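Local coordinates for protein polymerase X (Deinococcus radiodurans, PDB 2W9M) that probably extends DNA chains from deoxyribonucleoside triphosphates as a family X DNA polymerase, and carries a trinuclear zinc centre in its polymerase and histidinol phosphatase (PHP) domain, at residues H334-S338 and R378-Q382; F358-H364 and P395-E401. One frame throughout, in Å; residues are numbered along the deposited sequence.

Interaction 1 of 2, residues H334-S338 and R378-Q382. With ZN (zinc ion), chain D.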
loop_
_atom_site.group_PDB
_atom_site.type_symbol
_atom_site.label_atom_id
_atom_site.label_comp_id
_atom_site.label_asym_id
_atom_site.label_seq_id
_atom_site.Cartn_x
_atom_site.Cartn_y
_atom_site.Cartn_z
ATOM N N HIS A 334 -5.915 1.230 -11.536
ATOM C CA HIS A 334 -5.536 2.231 -12.532
ATOM C C HIS A 334 -5.010 1.595 -13.813
ATOM O O HIS A 334 -4.445 0.504 -13.790
ATOM C CB HIS A 334 -4.515 3.216 -11.957
ATOM C CG HIS A 334 -5.061 4.068 -10.857
ATOM N ND1 HIS A 334 -5.459 5.372 -11.049
ATOM C CD2 HIS A 334 -5.291 3.793 -9.549
ATOM C CE1 HIS A 334 -5.908 5.868 -9.910
ATOM N NE2 HIS A 334 -5.817 4.927 -8.985
ATOM N N SER A 335 -5.212 2.287 -14.929
ATOM C CA SER A 335 -4.812 1.782 -16.234
ATOM C C SER A 335 -3.950 2.798 -16.973
ATOM O O SER A 335 -3.657 3.881 -16.465
ATOM C CB SER A 335 -6.045 1.472 -17.082
ATOM O OG SER A 335 -6.659 2.669 -17.543
ATOM N N THR A 336 -3.567 2.439 -18.192
ATOM C CA THR A 336 -2.808 3.320 -19.069
ATOM C C THR A 336 -3.503 4.664 -19.327
ATOM O O THR A 336 -2.837 5.670 -19.576
ATOM C CB THR A 336 -2.487 2.608 -20.394
ATOM O OG1 THR A 336 -1.171 2.043 -20.311
ATOM C CG2 THR A 336 -2.547 3.577 -21.562
ATOM N N TRP A 337 -4.834 4.678 -19.253
ATOM C CA TRP A 337 -5.606 5.915 -19.395
ATOM C C TRP A 337 -5.149 6.995 -18.415
ATOM O O TRP A 337 -5.201 8.187 -18.716
ATOM C CB TRP A 337 -7.100 5.647 -19.184
ATOM C CG TRP A 337 -7.748 4.940 -20.321
ATOM C CD1 TRP A 337 -7.827 3.590 -20.512
ATOM C CD2 TRP A 337 -8.412 5.542 -21.432
ATOM N NE1 TRP A 337 -8.502 3.316 -21.675
ATOM C CE2 TRP A 337 -8.869 4.500 -22.263
ATOM C CE3 TRP A 337 -8.667 6.865 -21.810
ATOM C CZ2 TRP A 337 -9.565 4.737 -23.447
ATOM C CZ3 TRP A 337 -9.357 7.100 -22.989
ATOM C CH2 TRP A 337 -9.798 6.041 -23.792
ATOM N N SER A 338 -4.714 6.569 -17.234
ATOM C CA SER A 338 -4.296 7.489 -16.185
ATOM C C SER A 338 -2.782 7.391 -15.982
ATOM O O SER A 338 -2.000 7.683 -16.891
ATOM C CB SER A 338 -5.027 7.150 -14.883
ATOM O OG SER A 338 -5.095 8.265 -14.020
ATOM N N ARG A 378 -12.029 12.564 -22.380
ATOM C CA ARG A 378 -11.248 11.330 -22.325
ATOM C C ARG A 378 -11.951 10.251 -21.501
ATOM O O ARG A 378 -11.825 9.060 -21.785
ATOM C CB ARG A 378 -9.853 11.589 -21.764
ATOM C CG ARG A 378 -8.895 12.231 -22.743
ATOM C CD ARG A 378 -7.508 12.304 -22.140
ATOM N NE ARG A 378 -6.916 10.977 -22.000
ATOM C CZ ARG A 378 -6.213 10.577 -20.945
ATOM N NH1 ARG A 378 -6.025 11.393 -19.915
ATOM N NH2 ARG A 378 -5.711 9.350 -20.916
ATOM N N LEU A 379 -12.682 10.671 -20.474
ATOM C CA LEU A 379 -13.468 9.733 -19.684
ATOM C C LEU A 379 -14.546 9.083 -20.544
ATOM O O LEU A 379 -14.813 7.889 -20.420
ATOM C CB LEU A 379 -14.112 10.431 -18.486
ATOM C CG LEU A 379 -15.019 9.528 -17.648
ATOM C CD1 LEU A 379 -14.198 8.442 -16.962
ATOM C CD2 LEU A 379 -15.796 10.338 -16.627
ATOM N N ARG A 380 -15.169 9.871 -21.417
ATOM C CA ARG A 380 -16.210 9.340 -22.289
ATOM C C ARG A 380 -15.614 8.312 -23.242
ATOM O O ARG A 380 -16.238 7.293 -23.537
ATOM C CB ARG A 380 -16.923 10.457 -23.053
ATOM C CG ARG A 380 -17.485 11.562 -22.158
ATOM C CD ARG A 380 -18.904 11.965 -22.556
ATOM N NE ARG A 380 -19.027 12.305 -23.974
ATOM C CZ ARG A 380 -19.398 11.447 -24.924
ATOM N NH1 ARG A 380 -19.674 10.190 -24.609
ATOM N NH2 ARG A 380 -19.489 11.845 -26.187
ATOM N N GLU A 381 -14.392 8.575 -23.700
ATOM C CA GLU A 381 -13.667 7.627 -24.541
ATOM C C GLU A 381 -13.313 6.338 -23.795
ATOM O O GLU A 381 -13.378 5.247 -24.366
ATOM C CB GLU A 381 -12.409 8.268 -25.132
ATOM C CG GLU A 381 -12.706 9.367 -26.138
ATOM C CD GLU A 381 -11.466 9.852 -26.874
ATOM O OE1 GLU A 381 -11.501 9.900 -28.123
ATOM O OE2 GLU A 381 -10.459 10.184 -26.208
ATOM N N GLN A 382 -12.942 6.459 -22.524
ATOM C CA GLN A 382 -12.661 5.274 -21.719
ATOM C C GLN A 382 -13.915 4.414 -21.575
ATOM O O GLN A 382 -13.855 3.188 -21.686
ATOM C CB GLN A 382 -12.123 5.651 -20.335
ATOM C CG GLN A 382 -11.797 4.449 -19.446
ATOM C CD GLN A 382 -11.437 4.848 -18.024
ATOM O OE1 GLN A 382 -12.286 5.302 -17.253
ATOM N NE2 GLN A 382 -10.173 4.672 -17.669
HETATM ZN ZN ZN D . -5.922 5.500 -6.766
#
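W337 O accepts a hydrogen bond from R378 NH2 at 2.5 Å, a doubtfully short length, although the donor lies in the carbonyl plane on a lone pair, with a C=O...N angle of 132°. The oxygen stands out of the guanidinium plane. A bend at chi3 (69°) turns the end of R378 toward loop 334-338. The indole of W337 lies against helix 376-391, which carries R378. Q382 CB sits over the centre of the six-membered ring of W337, 3.8 Å from the centroid and 7° off the normal, which defines a CH-pi contact. Farther out on Q382, NE2 comes within 3.6 Å of W337 CB and also lies close to D363, the amide plane steeply inclined to the indole. At the far end of the indole, W337 CH2 meets E381 CB at 3.7 Å, while W337 NE1 hydrogen-bonds to E385 OE1, farther along the helix. Replacing W337 by an alanine would probably leave the Q382 methylenes without their aromatic cover and E385 without its indole donor. Within the loop, W337 N donates to S335 OG at 3.2 Å, an ST turn. The turn follows on H334, whose NE2 binds zinc at 2.3 Å together with H332, E401 and D516. The loop thus packs on helix 376-391, bordered by helix 344-353, whose I344 touches S335, W337 and Q382, and by strand 358-364, whose T361 touches Q382.

Interaction 2 of 2, residues F358-H364 and P395-E401; sequences FLGTADH and PIVAGSE. With ZN (zinc ion), chain C; ZN (zinc ion), chain D; ZN (zinc ion), chain E.
L359 N donates to P395 O and V397 N to L359 O, both at 2.9 Å, the pairing of two neighbouring parallel strands joined by a beta-alpha-beta crossover through helix 376-391. They belong to the seven-stranded parallel sheet of the PHP domain, a distorted beta-alpha barrel. T361 N continues the pairing to V397 O; past A362, E401 N reaches D363 O from above the carbonyl plane, 41° out of it. At the start of the pair, F358 CB rests on P395 CB while the phenyl ring touches V397 CG2. E401 carries the contact to the metals. Its CB lies 3.7 Å from A362 O; beyond it the chain is fully extended, with CG anti to the backbone N (chi1 -171°), and this carries the carboxylate out to two zinc ions. OE1 binds one at 2.2 Å, shared with H332, H334 and D516; OE2 binds the other at 2.1 Å, shared with H428 and H456, and also has S426 as a polar partner. The carboxylate thus bridges the two ions. H364 lies alongside, its ring 30° from the carboxylate plane and CE1 3.5 Å from E401 OE1, while H364 NE2 binds the third zinc at 2.1 Å.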
loop_
_atom_site.group_PDB
_atom_site.type_symbol
_atom_site.label_atom_id
_atom_site.label_comp_id
_atom_site.label_asym_id
_atom_site.label_seq_id
_atom_site.Cartn_x
_atom_site.Cartn_y
_atom_site.Cartn_z
ATOM N N PHE A 358 -14.549 -9.756 -10.795
ATOM C CA PHE A 358 -14.669 -8.594 -11.674
ATOM C C PHE A 358 -13.697 -7.465 -11.321
ATOM O O PHE A 358 -13.175 -7.404 -10.209
ATOM C CB PHE A 358 -16.119 -8.082 -11.720
ATOM C CG PHE A 358 -16.584 -7.430 -10.443
ATOM C CD1 PHE A 358 -17.066 -8.195 -9.392
ATOM C CD2 PHE A 358 -16.551 -6.051 -10.299
ATOM C CE1 PHE A 358 -17.499 -7.597 -8.216
ATOM C CE2 PHE A 358 -16.982 -5.447 -9.127
ATOM C CZ PHE A 358 -17.453 -6.223 -8.086
ATOM N N LEU A 359 -13.456 -6.584 -12.290
ATOM C CA LEU A 359 -12.509 -5.486 -12.125
ATOM C C LEU A 359 -13.220 -4.151 -11.985
ATOM O O LEU A 359 -14.161 -3.854 -12.715
ATOM C CB LEU A 359 -11.550 -5.417 -13.315
ATOM C CG LEU A 359 -10.602 -4.214 -13.366
ATOM C CD1 LEU A 359 -9.417 -4.402 -12.426
ATOM C CD2 LEU A 359 -10.117 -3.986 -14.787
ATOM N N GLY A 360 -12.753 -3.344 -11.043
ATOM C CA GLY A 360 -13.269 -2.005 -10.860
ATOM C C GLY A 360 -12.311 -0.960 -11.393
ATOM O O GLY A 360 -11.235 -0.730 -10.840
ATOM N N THR A 361 -12.708 -0.332 -12.489
ATOM C CA THR A 361 -11.957 0.758 -13.091
ATOM C C THR A 361 -12.037 2.000 -12.208
ATOM O O THR A 361 -13.067 2.250 -11.589
ATOM C CB THR A 361 -12.533 1.071 -14.489
ATOM O OG1 THR A 361 -11.907 0.217 -15.455
ATOM C CG2 THR A 361 -12.306 2.526 -14.865
ATOM N N ALA A 362 -10.954 2.772 -12.143
ATOM C CA ALA A 362 -10.929 3.978 -11.311
ATOM C C ALA A 362 -9.697 4.855 -11.536
ATOM O O ALA A 362 -8.884 5.039 -10.632
ATOM C CB ALA A 362 -11.052 3.609 -9.837
ATOM N N ASP A 363 -9.569 5.403 -12.739
ATOM C CA ASP A 363 -8.450 6.283 -13.067
ATOM C C ASP A 363 -8.689 7.692 -12.526
ATOM O O ASP A 363 -9.820 8.050 -12.199
ATOM C CB ASP A 363 -8.215 6.296 -14.585
ATOM C CG ASP A 363 -7.539 5.022 -15.080
ATOM O OD1 ASP A 363 -6.390 4.761 -14.666
ATOM O OD2 ASP A 363 -8.152 4.279 -15.874
ATOM N N HIS A 364 -7.626 8.486 -12.415
ATOM C CA HIS A 364 -7.745 9.828 -11.854
ATOM C C HIS A 364 -8.519 10.747 -12.781
ATOM O O HIS A 364 -8.777 10.414 -13.940
ATOM C CB HIS A 364 -6.374 10.449 -11.597
ATOM C CG HIS A 364 -5.460 9.585 -10.795
ATOM N ND1 HIS A 364 -5.432 9.612 -9.418
ATOM C CD2 HIS A 364 -4.539 8.672 -11.177
ATOM C CE1 HIS A 364 -4.533 8.745 -8.987
ATOM N NE2 HIS A 364 -3.979 8.161 -10.033
ATOM N N PRO A 395 -15.631 -9.001 -17.278
ATOM C CA PRO A 395 -16.416 -8.524 -16.134
ATOM C C PRO A 395 -15.838 -7.233 -15.562
ATOM O O PRO A 395 -14.912 -7.292 -14.754
ATOM C CB PRO A 395 -16.267 -9.658 -15.104
ATOM C CG PRO A 395 -15.473 -10.756 -15.794
ATOM C CD PRO A 395 -14.721 -10.090 -16.893
ATOM N N ILE A 396 -16.382 -6.090 -15.975
ATOM C CA ILE A 396 -15.866 -4.792 -15.557
ATOM C C ILE A 396 -16.968 -3.869 -15.034
ATOM O O ILE A 396 -18.101 -3.891 -15.516
ATOM C CB ILE A 396 -15.127 -4.070 -16.713
ATOM C CG1 ILE A 396 -14.082 -4.987 -17.347
ATOM C CG2 ILE A 396 -14.470 -2.788 -16.217
ATOM C CD1 ILE A 396 -13.330 -4.343 -18.487
ATOM N N VAL A 397 -16.613 -3.061 -14.042
ATOM C CA VAL A 397 -17.486 -2.025 -13.512
ATOM C C VAL A 397 -16.751 -0.689 -13.658
ATOM O O VAL A 397 -15.615 -0.548 -13.216
ATOM C CB VAL A 397 -17.834 -2.307 -12.033
ATOM C CG1 VAL A 397 -18.336 -1.058 -11.346
ATOM C CG2 VAL A 397 -18.863 -3.426 -11.933
ATOM N N ALA A 398 -17.384 0.284 -14.304
ATOM C CA ALA A 398 -16.711 1.541 -14.615
ATOM C C ALA A 398 -16.773 2.529 -13.464
ATOM O O ALA A 398 -17.846 2.852 -12.957
ATOM C CB ALA A 398 -17.287 2.162 -15.876
ATOM N N GLY A 399 -15.612 3.017 -13.057
ATOM C CA GLY A 399 -15.558 4.011 -12.009
ATOM C C GLY A 399 -14.546 5.094 -12.309
ATOM O O GLY A 399 -13.970 5.150 -13.398
ATOM N N SER A 400 -14.334 5.964 -11.331
ATOM C CA SER A 400 -13.335 7.011 -11.447
ATOM C C SER A 400 -12.867 7.396 -10.056
ATOM O O SER A 400 -13.645 7.353 -9.107
ATOM C CB SER A 400 -13.925 8.226 -12.166
ATOM O OG SER A 400 -13.044 9.332 -12.103
ATOM N N GLU A 401 -11.596 7.753 -9.922
ATOM C CA GLU A 401 -11.127 8.310 -8.661
ATOM C C GLU A 401 -11.182 9.825 -8.751
ATOM O O GLU A 401 -10.237 10.463 -9.211
ATOM C CB GLU A 401 -9.713 7.847 -8.315
ATOM C CG GLU A 401 -9.308 8.258 -6.910
ATOM C CD GLU A 401 -7.909 7.833 -6.542
ATOM O OE1 GLU A 401 -7.250 7.179 -7.379
ATOM O OE2 GLU A 401 -7.474 8.158 -5.408
HETATM ZN ZN ZN C . -2.349 7.001 -9.525
HETATM ZN ZN ZN D . -5.922 5.500 -6.766
HETATM ZN ZN ZN E . -5.445 7.801 -4.940
#

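Overall arrangement
From the N terminus the segments come in the order 334-338, 358-364, 378-382, 395-401, so the two contacts cross instead of nesting. Interaction 1 closes a loop of 39 intervening residues that contains helix 344-353 and strand 358-364; interaction 2 closes one of 30 that contains all of helix 376-391. Each closure therefore encloses one segment of the other, and their centres lie 10 Å apart. They also touch directly: S335 N to D363 OD1 at 2.8 Å and S338 OG to H364 N at 3.0 Å are probable hydrogen bonds. Together they join the loop after strand 329-333, helix 376-391 and two adjacent strands, and H334 of one and E401 of the other bind the same zinc.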